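Local coordinates for blood group a-and b-cleaving endo-beta-galactosidase (Streptococcus pneumoniae, PDB 2YGL), which carries tandem CBM51 modules that probably bind the glycans its family 98 endo-beta-galactosidase cleaves, the blood group A and B antigens, at residues V190-L195 and G346-M351; D194-D199 and V211-P216; S252-V257 and T325-L330. One frame throughout, in Å; residues are numbered along the deposited sequence.

Contact 1. Residues V190-L195 and G346-M351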
ATOM      1  N   VAL A 190     -16.040  -2.783   7.802  1.00 20.52           N
ATOM      2  CA  VAL A 190     -17.372  -2.858   8.386  1.00 19.60           C
ATOM      3  C   VAL A 190     -17.652  -1.550   9.126  1.00 19.21           C
ATOM      4  O   VAL A 190     -16.920  -1.183  10.053  1.00 18.90           O
ATOM      5  CB  VAL A 190     -17.518  -4.077   9.332  1.00 19.71           C
ATOM      6  CG1 VAL A 190     -18.822  -4.016  10.122  1.00 19.58           C
ATOM      7  CG2 VAL A 190     -17.443  -5.379   8.539  1.00 20.02           C
ATOM      8  N   TYR A 191     -18.698  -0.844   8.694  1.00 18.41           N
ATOM      9  CA  TYR A 191     -19.102   0.414   9.319  1.00 17.76           C
ATOM     10  C   TYR A 191     -19.601   0.184  10.740  1.00 17.06           C
ATOM     11  O   TYR A 191     -20.388  -0.734  10.992  1.00 16.55           O
ATOM     12  CB  TYR A 191     -20.189   1.113   8.496  1.00 17.90           C
ATOM     13  CG  TYR A 191     -19.729   1.568   7.136  1.00 18.39           C
ATOM     14  CD1 TYR A 191     -18.884   2.668   7.001  1.00 19.21           C
ATOM     15  CD2 TYR A 191     -20.138   0.901   5.982  1.00 19.39           C
ATOM     16  CE1 TYR A 191     -18.454   3.092   5.754  1.00 20.05           C
ATOM     17  CE2 TYR A 191     -19.715   1.317   4.726  1.00 19.85           C
ATOM     18  CZ  TYR A 191     -18.874   2.413   4.621  1.00 20.45           C
ATOM     19  OH  TYR A 191     -18.449   2.837   3.388  1.00 21.32           O
ATOM     20  N   LEU A 192     -19.140   1.025  11.661  1.00 16.48           N
ATOM     21  CA  LEU A 192     -19.540   0.924  13.066  1.00 16.01           C
ATOM     22  C   LEU A 192     -21.052   1.054  13.249  1.00 15.79           C
ATOM     23  O   LEU A 192     -21.646   0.338  14.059  1.00 15.57           O
ATOM     24  CB  LEU A 192     -18.792   1.946  13.925  1.00 15.80           C
ATOM     25  CG  LEU A 192     -17.453   1.493  14.519  1.00 15.87           C
ATOM     26  CD1 LEU A 192     -16.382   1.267  13.453  1.00 15.43           C
ATOM     27  CD2 LEU A 192     -16.969   2.506  15.536  1.00 15.78           C
ATOM     28  N   SER A 193     -21.665   1.942  12.469  1.00 15.58           N
ATOM     29  CA  SER A 193     -23.117   2.148  12.496  1.00 15.74           C
ATOM     30  C   SER A 193     -23.926   0.935  12.009  1.00 16.01           C
ATOM     31  O   SER A 193     -25.151   0.913  12.135  1.00 15.94           O
ATOM     32  CB  SER A 193     -23.497   3.395  11.696  1.00 15.63           C
ATOM     33  OG  SER A 193     -23.073   3.287  10.347  1.00 15.21           O
ATOM     34  N   ASP A 194     -23.243  -0.063  11.456  1.00 16.34           N
ATOM     35  CA  ASP A 194     -23.887  -1.321  11.080  1.00 16.91           C
ATOM     36  C   ASP A 194     -23.752  -2.378  12.180  1.00 17.04           C
ATOM     37  O   ASP A 194     -24.167  -3.523  12.002  1.00 17.20           O
ATOM     38  CB  ASP A 194     -23.319  -1.847   9.758  1.00 16.92           C
ATOM     39  CG  ASP A 194     -23.760  -1.026   8.561  1.00 17.69           C
ATOM     40  OD1 ASP A 194     -24.748  -0.265   8.677  1.00 18.69           O
ATOM     41  OD2 ASP A 194     -23.115  -1.147   7.498  1.00 18.85           O
ATOM     42  N   LEU A 195     -23.188  -1.977  13.318  1.00 17.15           N
ATOM     43  CA  LEU A 195     -22.953  -2.885  14.441  1.00 17.44           C
ATOM     44  C   LEU A 195     -23.744  -2.489  15.688  1.00 17.47           C
ATOM     45  O   LEU A 195     -24.186  -1.344  15.823  1.00 17.34           O
ATOM     46  CB  LEU A 195     -21.459  -2.934  14.777  1.00 17.31           C
ATOM     47  CG  LEU A 195     -20.462  -3.329  13.682  1.00 17.56           C
ATOM     48  CD1 LEU A 195     -19.041  -3.026  14.141  1.00 17.03           C
ATOM     49  CD2 LEU A 195     -20.606  -4.795  13.301  1.00 16.98           C
ATOM     50  N   GLY A 346     -17.386  10.570  10.925  1.00 17.64           N
ATOM     51  CA  GLY A 346     -17.733  10.399   9.518  1.00 17.85           C
ATOM     52  C   GLY A 346     -17.049   9.213   8.865  1.00 18.03           C
ATOM     53  O   GLY A 346     -15.819   9.166   8.774  1.00 17.87           O
ATOM     54  N   GLY A 347     -17.855   8.254   8.416  1.00 18.13           N
ATOM     55  CA  GLY A 347     -17.356   7.080   7.698  1.00 18.39           C
ATOM     56  C   GLY A 347     -16.744   6.011   8.586  1.00 18.64           C
ATOM     57  O   GLY A 347     -16.051   5.120   8.091  1.00 18.62           O
ATOM     58  N   ALA A 348     -17.017   6.093   9.891  1.00 18.84           N
ATOM     59  CA  ALA A 348     -16.398   5.222  10.898  1.00 19.14           C
ATOM     60  C   ALA A 348     -16.524   3.738  10.567  1.00 19.47           C
ATOM     61  O   ALA A 348     -17.633   3.218  10.427  1.00 19.41           O
ATOM     62  CB  ALA A 348     -16.974   5.506  12.279  1.00 19.01           C
ATOM     63  N   LEU A 349     -15.379   3.068  10.444  1.00 19.92           N
ATOM     64  CA  LEU A 349     -15.350   1.649  10.093  1.00 20.43           C
ATOM     65  C   LEU A 349     -14.209   0.869  10.763  1.00 20.99           C
ATOM     66  O   LEU A 349     -13.228   1.455  11.233  1.00 20.79           O
ATOM     67  CB  LEU A 349     -15.329   1.465   8.565  1.00 20.36           C
ATOM     68  CG  LEU A 349     -14.149   1.952   7.717  1.00 20.41           C
ATOM     69  CD1 LEU A 349     -12.986   0.961   7.762  1.00 20.92           C
ATOM     70  CD2 LEU A 349     -14.602   2.156   6.275  1.00 20.19           C
ATOM     71  N   PHE A 350     -14.371  -0.453  10.808  1.00 21.70           N
ATOM     72  CA  PHE A 350     -13.351  -1.378  11.294  1.00 22.53           C
ATOM     73  C   PHE A 350     -12.778  -2.201  10.141  1.00 23.43           C
ATOM     74  O   PHE A 350     -13.490  -2.522   9.187  1.00 23.28           O
ATOM     75  CB  PHE A 350     -13.948  -2.352  12.319  1.00 22.21           C
ATOM     76  CG  PHE A 350     -14.153  -1.774  13.696  1.00 21.58           C
ATOM     77  CD1 PHE A 350     -13.189  -0.963  14.291  1.00 20.78           C
ATOM     78  CD2 PHE A 350     -15.300  -2.090  14.421  1.00 20.90           C
ATOM     79  CE1 PHE A 350     -13.382  -0.449  15.572  1.00 20.54           C
ATOM     80  CE2 PHE A 350     -15.499  -1.583  15.702  1.00 20.42           C
ATOM     81  CZ  PHE A 350     -14.539  -0.763  16.280  1.00 20.14           C
ATOM     82  N   MET A 351     -11.495  -2.546  10.239  1.00 24.72           N
ATOM     83  CA  MET A 351     -10.864  -3.491   9.316  1.00 26.02           C
ATOM     84  C   MET A 351     -10.448  -4.759  10.063  1.00 26.85           C
ATOM     85  O   MET A 351     -10.059  -4.699  11.231  1.00 26.71           O
ATOM     86  CB  MET A 351      -9.631  -2.874   8.643  1.00 26.13           C
ATOM     87  CG  MET A 351      -9.879  -1.606   7.823  1.00 26.58           C
ATOM     88  SD  MET A 351     -10.736  -1.878   6.256  1.00 27.47           S
ATOM     89  CE  MET A 351      -9.564  -2.920   5.380  1.00 27.36           C
TER
HETATM   90  O   HOH W   1     -20.145   4.088  10.927  1.00 13.72           O

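Contact 2. Residues D194-D199 and V211-P216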
ATOM      1  N   ASP A 194     -23.243  -0.063  11.456  1.00 16.34           N
ATOM      2  CA  ASP A 194     -23.887  -1.321  11.080  1.00 16.91           C
ATOM      3  C   ASP A 194     -23.752  -2.378  12.180  1.00 17.04           C
ATOM      4  O   ASP A 194     -24.167  -3.523  12.002  1.00 17.20           O
ATOM      5  CB  ASP A 194     -23.319  -1.847   9.758  1.00 16.92           C
ATOM      6  CG  ASP A 194     -23.760  -1.026   8.561  1.00 17.69           C
ATOM      7  OD1 ASP A 194     -24.748  -0.265   8.677  1.00 18.69           O
ATOM      8  OD2 ASP A 194     -23.115  -1.147   7.498  1.00 18.85           O
ATOM      9  N   LEU A 195     -23.188  -1.977  13.318  1.00 17.15           N
ATOM     10  CA  LEU A 195     -22.953  -2.885  14.441  1.00 17.44           C
ATOM     11  C   LEU A 195     -23.744  -2.489  15.688  1.00 17.47           C
ATOM     12  O   LEU A 195     -24.186  -1.344  15.823  1.00 17.34           O
ATOM     13  CB  LEU A 195     -21.459  -2.934  14.777  1.00 17.31           C
ATOM     14  CG  LEU A 195     -20.462  -3.329  13.682  1.00 17.56           C
ATOM     15  CD1 LEU A 195     -19.041  -3.026  14.141  1.00 17.03           C
ATOM     16  CD2 LEU A 195     -20.606  -4.795  13.301  1.00 16.98           C
ATOM     17  N   GLU A 196     -23.928  -3.448  16.590  1.00 17.66           N
ATOM     18  CA  GLU A 196     -24.519  -3.172  17.898  1.00 18.06           C
ATOM     19  C   GLU A 196     -23.418  -2.828  18.889  1.00 17.94           C
ATOM     20  O   GLU A 196     -22.466  -3.593  19.055  1.00 17.98           O
ATOM     21  CB  GLU A 196     -25.313  -4.381  18.413  1.00 18.20           C
ATOM     22  CG  GLU A 196     -26.556  -4.719  17.598  1.00 19.79           C
ATOM     23  CD  GLU A 196     -27.605  -3.626  17.647  1.00 21.18           C
ATOM     24  OE1 GLU A 196     -28.330  -3.545  18.659  1.00 23.04           O
ATOM     25  OE2 GLU A 196     -27.710  -2.853  16.668  1.00 22.20           O
ATOM     26  N   TRP A 197     -23.536  -1.674  19.537  1.00 17.77           N
ATOM     27  CA  TRP A 197     -22.625  -1.337  20.625  1.00 17.81           C
ATOM     28  C   TRP A 197     -23.065  -2.042  21.904  1.00 17.86           C
ATOM     29  O   TRP A 197     -24.221  -2.444  22.024  1.00 17.87           O
ATOM     30  CB  TRP A 197     -22.538   0.180  20.838  1.00 17.75           C
ATOM     31  CG  TRP A 197     -23.859   0.891  20.972  1.00 17.41           C
ATOM     32  CD1 TRP A 197     -24.806   0.704  21.946  1.00 17.74           C
ATOM     33  CD2 TRP A 197     -24.367   1.920  20.115  1.00 17.16           C
ATOM     34  NE1 TRP A 197     -25.872   1.546  21.738  1.00 17.05           N
ATOM     35  CE2 TRP A 197     -25.630   2.302  20.622  1.00 17.13           C
ATOM     36  CE3 TRP A 197     -23.879   2.555  18.962  1.00 17.16           C
ATOM     37  CZ2 TRP A 197     -26.413   3.291  20.018  1.00 16.88           C
ATOM     38  CZ3 TRP A 197     -24.660   3.536  18.359  1.00 16.99           C
ATOM     39  CH2 TRP A 197     -25.912   3.895  18.890  1.00 17.08           C
ATOM     40  N   VAL A 198     -22.134  -2.210  22.840  1.00 17.99           N
ATOM     41  CA  VAL A 198     -22.461  -2.706  24.177  1.00 18.15           C
ATOM     42  C   VAL A 198     -23.281  -1.640  24.909  1.00 18.29           C
ATOM     43  O   VAL A 198     -24.343  -1.931  25.464  1.00 18.25           O
ATOM     44  CB  VAL A 198     -21.187  -3.075  24.981  1.00 18.20           C
ATOM     45  CG1 VAL A 198     -21.527  -3.386  26.438  1.00 17.97           C
ATOM     46  CG2 VAL A 198     -20.476  -4.261  24.338  1.00 18.22           C
ATOM     47  N   ASP A 199     -22.772  -0.411  24.901  1.00 18.47           N
ATOM     48  CA  ASP A 199     -23.504   0.757  25.386  1.00 18.87           C
ATOM     49  C   ASP A 199     -22.929   2.041  24.799  1.00 18.50           C
ATOM     50  O   ASP A 199     -21.797   2.062  24.300  1.00 18.41           O
ATOM     51  CB  ASP A 199     -23.558   0.817  26.925  1.00 19.38           C
ATOM     52  CG  ASP A 199     -22.250   0.420  27.578  1.00 21.09           C
ATOM     53  OD1 ASP A 199     -21.186   0.931  27.163  1.00 23.04           O
ATOM     54  OD2 ASP A 199     -22.290  -0.405  28.517  1.00 22.86           O
ATOM     55  N   VAL A 211     -27.489   7.858  20.983  1.00 16.09           N
ATOM     56  CA  VAL A 211     -26.436   8.030  19.982  1.00 15.65           C
ATOM     57  C   VAL A 211     -27.001   7.606  18.625  1.00 15.32           C
ATOM     58  O   VAL A 211     -27.689   6.590  18.522  1.00 15.26           O
ATOM     59  CB  VAL A 211     -25.158   7.229  20.372  1.00 15.70           C
ATOM     60  CG1 VAL A 211     -24.162   7.138  19.215  1.00 15.53           C
ATOM     61  CG2 VAL A 211     -24.489   7.862  21.599  1.00 15.34           C
ATOM     62  N   GLN A 212     -26.740   8.408  17.600  1.00 15.02           N
ATOM     63  CA  GLN A 212     -27.379   8.225  16.303  1.00 14.95           C
ATOM     64  C   GLN A 212     -26.482   7.528  15.289  1.00 14.93           C
ATOM     65  O   GLN A 212     -25.274   7.769  15.247  1.00 14.99           O
ATOM     66  CB  GLN A 212     -27.866   9.570  15.753  1.00 14.54           C
ATOM     67  CG  GLN A 212     -29.032  10.181  16.536  1.00 14.19           C
ATOM     68  CD  GLN A 212     -30.303   9.341  16.480  1.00 13.93           C
ATOM     69  OE1 GLN A 212     -30.707   8.740  17.475  1.00 13.78           O
ATOM     70  NE2 GLN A 212     -30.928   9.291  15.311  1.00 12.82           N
ATOM     71  N   LYS A 213     -27.092   6.663  14.479  1.00 14.85           N
ATOM     72  CA  LYS A 213     -26.387   5.967  13.403  1.00 14.86           C
ATOM     73  C   LYS A 213     -26.642   6.648  12.061  1.00 14.86           C
ATOM     74  O   LYS A 213     -27.794   6.839  11.664  1.00 14.99           O
ATOM     75  CB  LYS A 213     -26.790   4.488  13.353  1.00 14.86           C
ATOM     76  CG  LYS A 213     -26.275   3.663  14.538  1.00 14.59           C
ATOM     77  CD  LYS A 213     -26.902   2.268  14.579  1.00 13.99           C
ATOM     78  CE  LYS A 213     -26.270   1.425  15.681  1.00 14.00           C
ATOM     79  NZ  LYS A 213     -26.823   0.041  15.750  1.00 12.81           N
ATOM     80  N   ASP A 214     -25.554   7.026  11.388  1.00 14.93           N
ATOM     81  CA  ASP A 214     -25.575   7.674  10.069  1.00 15.03           C
ATOM     82  C   ASP A 214     -26.255   9.054  10.062  1.00 15.21           C
ATOM     83  O   ASP A 214     -26.632   9.569   9.002  1.00 15.19           O
ATOM     84  CB  ASP A 214     -26.175   6.733   9.007  1.00 15.13           C
ATOM     85  CG  ASP A 214     -25.446   5.393   8.934  1.00 15.13           C
ATOM     86  OD1 ASP A 214     -24.232   5.347   9.213  1.00 15.87           O
ATOM     87  OD2 ASP A 214     -26.087   4.381   8.600  1.00 16.18           O
ATOM     88  N   LYS A 215     -26.387   9.646  11.251  1.00 15.16           N
ATOM     89  CA  LYS A 215     -27.027  10.950  11.443  1.00 15.30           C
ATOM     90  C   LYS A 215     -26.337  11.699  12.583  1.00 15.19           C
ATOM     91  O   LYS A 215     -25.800  11.067  13.497  1.00 15.10           O
ATOM     92  CB  LYS A 215     -28.509  10.790  11.816  1.00 15.34           C
ATOM     93  CG  LYS A 215     -29.333   9.886  10.919  1.00 15.85           C
ATOM     94  CD  LYS A 215     -30.621   9.489  11.607  1.00 16.00           C
ATOM     95  CE  LYS A 215     -31.259   8.298  10.923  1.00 16.62           C
ATOM     96  NZ  LYS A 215     -32.527   7.907  11.599  1.00 17.24           N
ATOM     97  N   PRO A 216     -26.359  13.048  12.546  1.00 15.13           N
ATOM     98  CA  PRO A 216     -25.938  13.801  13.731  1.00 15.21           C
ATOM     99  C   PRO A 216     -26.934  13.600  14.873  1.00 15.29           C
ATOM    100  O   PRO A 216     -28.098  13.282  14.622  1.00 15.45           O
ATOM    101  CB  PRO A 216     -25.938  15.258  13.251  1.00 15.07           C
ATOM    102  CG  PRO A 216     -26.810  15.273  12.038  1.00 15.15           C
ATOM    103  CD  PRO A 216     -26.639  13.931  11.400  1.00 15.10           C
TER

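Contact 3. Residues S252-V257 and T325-L330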
ATOM      1  N   SER A 252     -19.101   7.961  26.032  1.00 17.57           N
ATOM      2  CA  SER A 252     -18.384   6.816  25.477  1.00 17.55           C
ATOM      3  C   SER A 252     -19.290   5.859  24.715  1.00 17.34           C
ATOM      4  O   SER A 252     -20.395   5.549  25.160  1.00 17.15           O
ATOM      5  CB  SER A 252     -17.647   6.071  26.594  1.00 17.55           C
ATOM      6  OG  SER A 252     -16.860   5.015  26.071  1.00 18.54           O
ATOM      7  N   ILE A 253     -18.816   5.415  23.554  1.00 17.25           N
ATOM      8  CA  ILE A 253     -19.461   4.344  22.802  1.00 17.20           C
ATOM      9  C   ILE A 253     -18.533   3.132  22.880  1.00 17.37           C
ATOM     10  O   ILE A 253     -17.352   3.224  22.526  1.00 17.26           O
ATOM     11  CB  ILE A 253     -19.727   4.729  21.323  1.00 17.21           C
ATOM     12  CG1 ILE A 253     -20.352   6.128  21.222  1.00 17.08           C
ATOM     13  CG2 ILE A 253     -20.621   3.684  20.648  1.00 16.73           C
ATOM     14  CD1 ILE A 253     -20.262   6.754  19.832  1.00 17.64           C
ATOM     15  N   LYS A 254     -19.071   2.012  23.355  1.00 17.52           N
ATOM     16  CA  LYS A 254     -18.273   0.817  23.620  1.00 17.97           C
ATOM     17  C   LYS A 254     -18.656  -0.351  22.715  1.00 18.01           C
ATOM     18  O   LYS A 254     -19.836  -0.675  22.567  1.00 17.85           O
ATOM     19  CB  LYS A 254     -18.395   0.408  25.095  1.00 18.14           C
ATOM     20  CG  LYS A 254     -17.570  -0.816  25.486  1.00 19.03           C
ATOM     21  CD  LYS A 254     -17.337  -0.895  26.992  1.00 21.71           C
ATOM     22  CE  LYS A 254     -18.459  -1.620  27.710  1.00 22.46           C
ATOM     23  NZ  LYS A 254     -18.142  -1.774  29.161  1.00 23.93           N
ATOM     24  N   TYR A 255     -17.644  -0.979  22.122  1.00 18.08           N
ATOM     25  CA  TYR A 255     -17.841  -2.159  21.288  1.00 18.27           C
ATOM     26  C   TYR A 255     -17.087  -3.360  21.838  1.00 18.45           C
ATOM     27  O   TYR A 255     -15.930  -3.246  22.250  1.00 18.55           O
ATOM     28  CB  TYR A 255     -17.408  -1.884  19.844  1.00 18.04           C
ATOM     29  CG  TYR A 255     -18.265  -0.856  19.149  1.00 17.92           C
ATOM     30  CD1 TYR A 255     -19.439  -1.224  18.492  1.00 17.50           C
ATOM     31  CD2 TYR A 255     -17.909   0.491  19.161  1.00 17.42           C
ATOM     32  CE1 TYR A 255     -20.233  -0.274  17.856  1.00 17.57           C
ATOM     33  CE2 TYR A 255     -18.695   1.444  18.533  1.00 17.22           C
ATOM     34  CZ  TYR A 255     -19.853   1.059  17.882  1.00 16.85           C
ATOM     35  OH  TYR A 255     -20.627   2.014  17.261  1.00 16.43           O
ATOM     36  N   ASP A 256     -17.763  -4.504  21.856  1.00 18.59           N
ATOM     37  CA  ASP A 256     -17.130  -5.776  22.179  1.00 18.70           C
ATOM     38  C   ASP A 256     -16.621  -6.386  20.879  1.00 18.67           C
ATOM     39  O   ASP A 256     -17.409  -6.860  20.055  1.00 18.71           O
ATOM     40  CB  ASP A 256     -18.130  -6.705  22.876  1.00 18.82           C
ATOM     41  CG  ASP A 256     -17.544  -8.077  23.212  1.00 18.98           C
ATOM     42  OD1 ASP A 256     -16.318  -8.274  23.101  1.00 19.42           O
ATOM     43  OD2 ASP A 256     -18.327  -8.965  23.594  1.00 19.57           O
ATOM     44  N   VAL A 257     -15.304  -6.348  20.695  1.00 18.59           N
ATOM     45  CA  VAL A 257     -14.673  -6.871  19.479  1.00 18.75           C
ATOM     46  C   VAL A 257     -13.931  -8.193  19.717  1.00 18.87           C
ATOM     47  O   VAL A 257     -13.111  -8.609  18.896  1.00 18.70           O
ATOM     48  CB  VAL A 257     -13.730  -5.826  18.806  1.00 18.57           C
ATOM     49  CG1 VAL A 257     -14.530  -4.637  18.290  1.00 18.50           C
ATOM     50  CG2 VAL A 257     -12.619  -5.375  19.760  1.00 18.34           C
ATOM     51  N   THR A 325      -7.459  -7.605  20.987  1.00 20.08           N
ATOM     52  CA  THR A 325      -8.251  -6.574  21.675  1.00 19.61           C
ATOM     53  C   THR A 325      -9.666  -7.085  21.958  1.00 19.51           C
ATOM     54  O   THR A 325     -10.319  -7.649  21.076  1.00 19.43           O
ATOM     55  CB  THR A 325      -8.301  -5.248  20.866  1.00 19.58           C
ATOM     56  OG1 THR A 325      -6.985  -4.688  20.773  1.00 19.41           O
ATOM     57  CG2 THR A 325      -9.222  -4.224  21.525  1.00 18.93           C
ATOM     58  N   GLN A 326     -10.122  -6.887  23.193  1.00 19.38           N
ATOM     59  CA  GLN A 326     -11.443  -7.346  23.628  1.00 19.43           C
ATOM     60  C   GLN A 326     -12.492  -6.244  23.516  1.00 19.35           C
ATOM     61  O   GLN A 326     -13.640  -6.499  23.133  1.00 19.25           O
ATOM     62  CB  GLN A 326     -11.392  -7.859  25.076  1.00 19.38           C
ATOM     63  CG  GLN A 326     -10.389  -8.993  25.319  1.00 20.18           C
ATOM     64  CD  GLN A 326     -10.634 -10.192  24.418  1.00 21.11           C
ATOM     65  OE1 GLN A 326      -9.894 -10.425  23.463  1.00 22.24           O
ATOM     66  NE2 GLN A 326     -11.684 -10.946  24.707  1.00 21.19           N
ATOM     67  N   THR A 327     -12.082  -5.023  23.857  1.00 19.18           N
ATOM     68  CA  THR A 327     -12.985  -3.889  23.977  1.00 18.94           C
ATOM     69  C   THR A 327     -12.400  -2.651  23.301  1.00 18.82           C
ATOM     70  O   THR A 327     -11.228  -2.317  23.496  1.00 19.03           O
ATOM     71  CB  THR A 327     -13.278  -3.587  25.467  1.00 19.06           C
ATOM     72  OG1 THR A 327     -13.855  -4.745  26.083  1.00 18.95           O
ATOM     73  CG2 THR A 327     -14.236  -2.411  25.623  1.00 18.79           C
ATOM     74  N   ILE A 328     -13.219  -1.985  22.493  1.00 18.57           N
ATOM     75  CA  ILE A 328     -12.861  -0.685  21.933  1.00 18.31           C
ATOM     76  C   ILE A 328     -13.866   0.360  22.411  1.00 18.28           C
ATOM     77  O   ILE A 328     -15.075   0.169  22.284  1.00 18.16           O
ATOM     78  CB  ILE A 328     -12.767  -0.709  20.380  1.00 18.37           C
ATOM     79  CG1 ILE A 328     -11.584  -1.579  19.930  1.00 18.46           C
ATOM     80  CG2 ILE A 328     -12.634   0.719  19.814  1.00 18.05           C
ATOM     81  CD1 ILE A 328     -11.565  -1.906  18.446  1.00 18.80           C
ATOM     82  N   GLU A 329     -13.351   1.449  22.979  1.00 18.20           N
ATOM     83  CA  GLU A 329     -14.172   2.575  23.415  1.00 18.16           C
ATOM     84  C   GLU A 329     -13.809   3.849  22.656  1.00 18.08           C
ATOM     85  O   GLU A 329     -12.629   4.145  22.436  1.00 18.01           O
ATOM     86  CB  GLU A 329     -14.021   2.808  24.920  1.00 18.37           C
ATOM     87  CG  GLU A 329     -14.707   1.766  25.790  1.00 18.76           C
ATOM     88  CD  GLU A 329     -14.243   1.814  27.235  1.00 19.59           C
ATOM     89  OE1 GLU A 329     -13.029   1.665  27.486  1.00 19.52           O
ATOM     90  OE2 GLU A 329     -15.099   1.993  28.125  1.00 21.01           O
ATOM     91  N   LEU A 330     -14.838   4.596  22.262  1.00 17.86           N
ATOM     92  CA  LEU A 330     -14.671   5.874  21.579  1.00 17.64           C
ATOM     93  C   LEU A 330     -15.152   6.986  22.503  1.00 17.71           C
ATOM     94  O   LEU A 330     -16.346   7.094  22.784  1.00 17.70           O
ATOM     95  CB  LEU A 330     -15.451   5.880  20.261  1.00 17.42           C
ATOM     96  CG  LEU A 330     -15.243   4.685  19.321  1.00 16.87           C
ATOM     97  CD1 LEU A 330     -16.174   4.793  18.130  1.00 16.27           C
ATOM     98  CD2 LEU A 330     -13.785   4.562  18.858  1.00 16.44           C
TER
HETATM   99  O   HOH W   2     -17.502   2.927  27.678  1.00 25.85           O

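Contact 1. Residues V190-L195 and G346-M351
V190 and F350 pair through two backbone hydrogen bonds, V190 N to F350 O at 2.9 Å and F350 N to V190 O at 2.8 Å, both nearly straight at the hydrogen, which identifies a hydrogen-bonded antiparallel pair. A third bond, L192 N to A348 O at 2.9 Å, extends the ladder past the end of the strand, into the 3-10 turn 192-194. The same A348 O also accepts from a water at 2.7 Å, which in turn accepts from S193 N, so the oxygen is gripped twice. This ladder joins the first strand of the module, 189-191, to its last, 343-352, in one sheet of the beta-sandwich formed by the second CBM51 module. One residue on from V190 and back from F350, Y191 and L349 form the non-hydrogen-bonded pair, with Y191 CE1 4.0 Å from L349 CD2; the tyrosine hydroxyl is bonded elsewhere, to L182 O. On the face bearing F350, L192 CD1 sits over the centre of the phenyl ring, 3.6 Å from the centroid and 9° off the normal, a CH-pi contact. L195 CD1 comes instead to the ring's edge, 3.9 Å from F350 CD2. A chi1 of -78° sets F350 CG anti to the carbonyl carbon, and I328 of strand 327-334 also packs against the ring.

Contact 2. Residues D194-D199 and V211-P216
W197 reaches V211 and K213 from a first torsion that sets its CG between the backbone N and the carbonyl carbon (chi1 51°), while K213 answers with a chain extended from CG to NZ (chi2 170°, with the later torsions also near 180°). The lysine thus spans the gap between the two segments, and its NZ donates a hydrogen bond to L195 O at 3.0 Å, from above the carbonyl plane. In E196 a chi2 of -65° turns CD back, and OE2 lies 3.2 Å from the same K213 NZ. This is a salt bridge, its two side chains crossing at about a right angle, so one ammonium group engages both a main-chain carbonyl and a carboxylate, and its charge is probably stabilised by them. On the way, K213 CE passes 3.8 Å from W197 CZ3 and makes an off-centre CH-pi contact with the six-membered ring, 4.2 Å from its centroid. NZ itself is 5.0 Å from that centroid, at most a weak cation-pi attraction. V211 meets the far end of the indole: V211 O lies near the ring plane at its edge, 3.2 Å from W197 CH2, and V211 CG1 is 3.7 Å from that carbon. No bond between two backbone groups joins the segments; the side chains of W197, K213, E196 and V211 make the contact at the module surface, with the carbonyls of L195 and V211. Strand 212-213, which carries K213, pairs with strand 242-244, and the contact ties to it the loop that leaves strand 189-191 of the same sheet, W197 meanwhile resting on I253 and Y255 of strand 251-256 in the other.

Contact 3. Residues S252-V257 and T325-L330
Y255 and I328 form one of two hydrogen-bonded pairs of an antiparallel ladder: Y255 N to I328 O is 2.8 Å, and I328 N returns a bond to Y255 O at 3.0 Å. I253 and L330 repeat the pattern. V257 N adds a more bent bond (141°) to Q326 O where strand 252-256 ends. The strand axes, 4.6 Å apart at closest, run at 162°, as expected for twisted neighbours in a sandwich sheet. On the face of I253, Y255, I328 and L330, L330 CD1 lies at the edge of the tyrosine ring, and V257 CG2 touches I328 CD1 at 3.9 Å. On the other face K254, with CG anti to its backbone N (chi1 -179°), lies alongside E329 and puts CG 3.7 Å from T327 CG2. A water bridges E329 OE2, to which it donates at 2.6 Å, and S252 OG. Further out, D293 OD1 accepts from T327 N, and V257 packs on F350 of strand 343-352. One face is thus apolar, turned to the sandwich interior; the other carries the water bridge and the opposite charges of K254 and E329, whose attraction is probably modest because their charged atoms do not touch.

In the fold
All three contacts belong to the second CBM51 module. Contact 1 joins the module's terminal strands in one sheet, and contact 3 pairs strands 251-256 and 327-334 in the other, their centres about 13 Å apart. They meet across the interior, where L192 CD2 lies 3.5 Å from L330 CD1. Contact 2, centred about 9 Å from contact 1 and about 13 Å from contact 3, begins within contact 1's first segment, sharing D194 and L195. Contacts 2 and 3 come one after the other along the chain, and contact 1 is completed only near the chain's end, at 346-351. The loop 194-199 runs from one sheet to the other, where V198 and D199 hydrogen bond to K254.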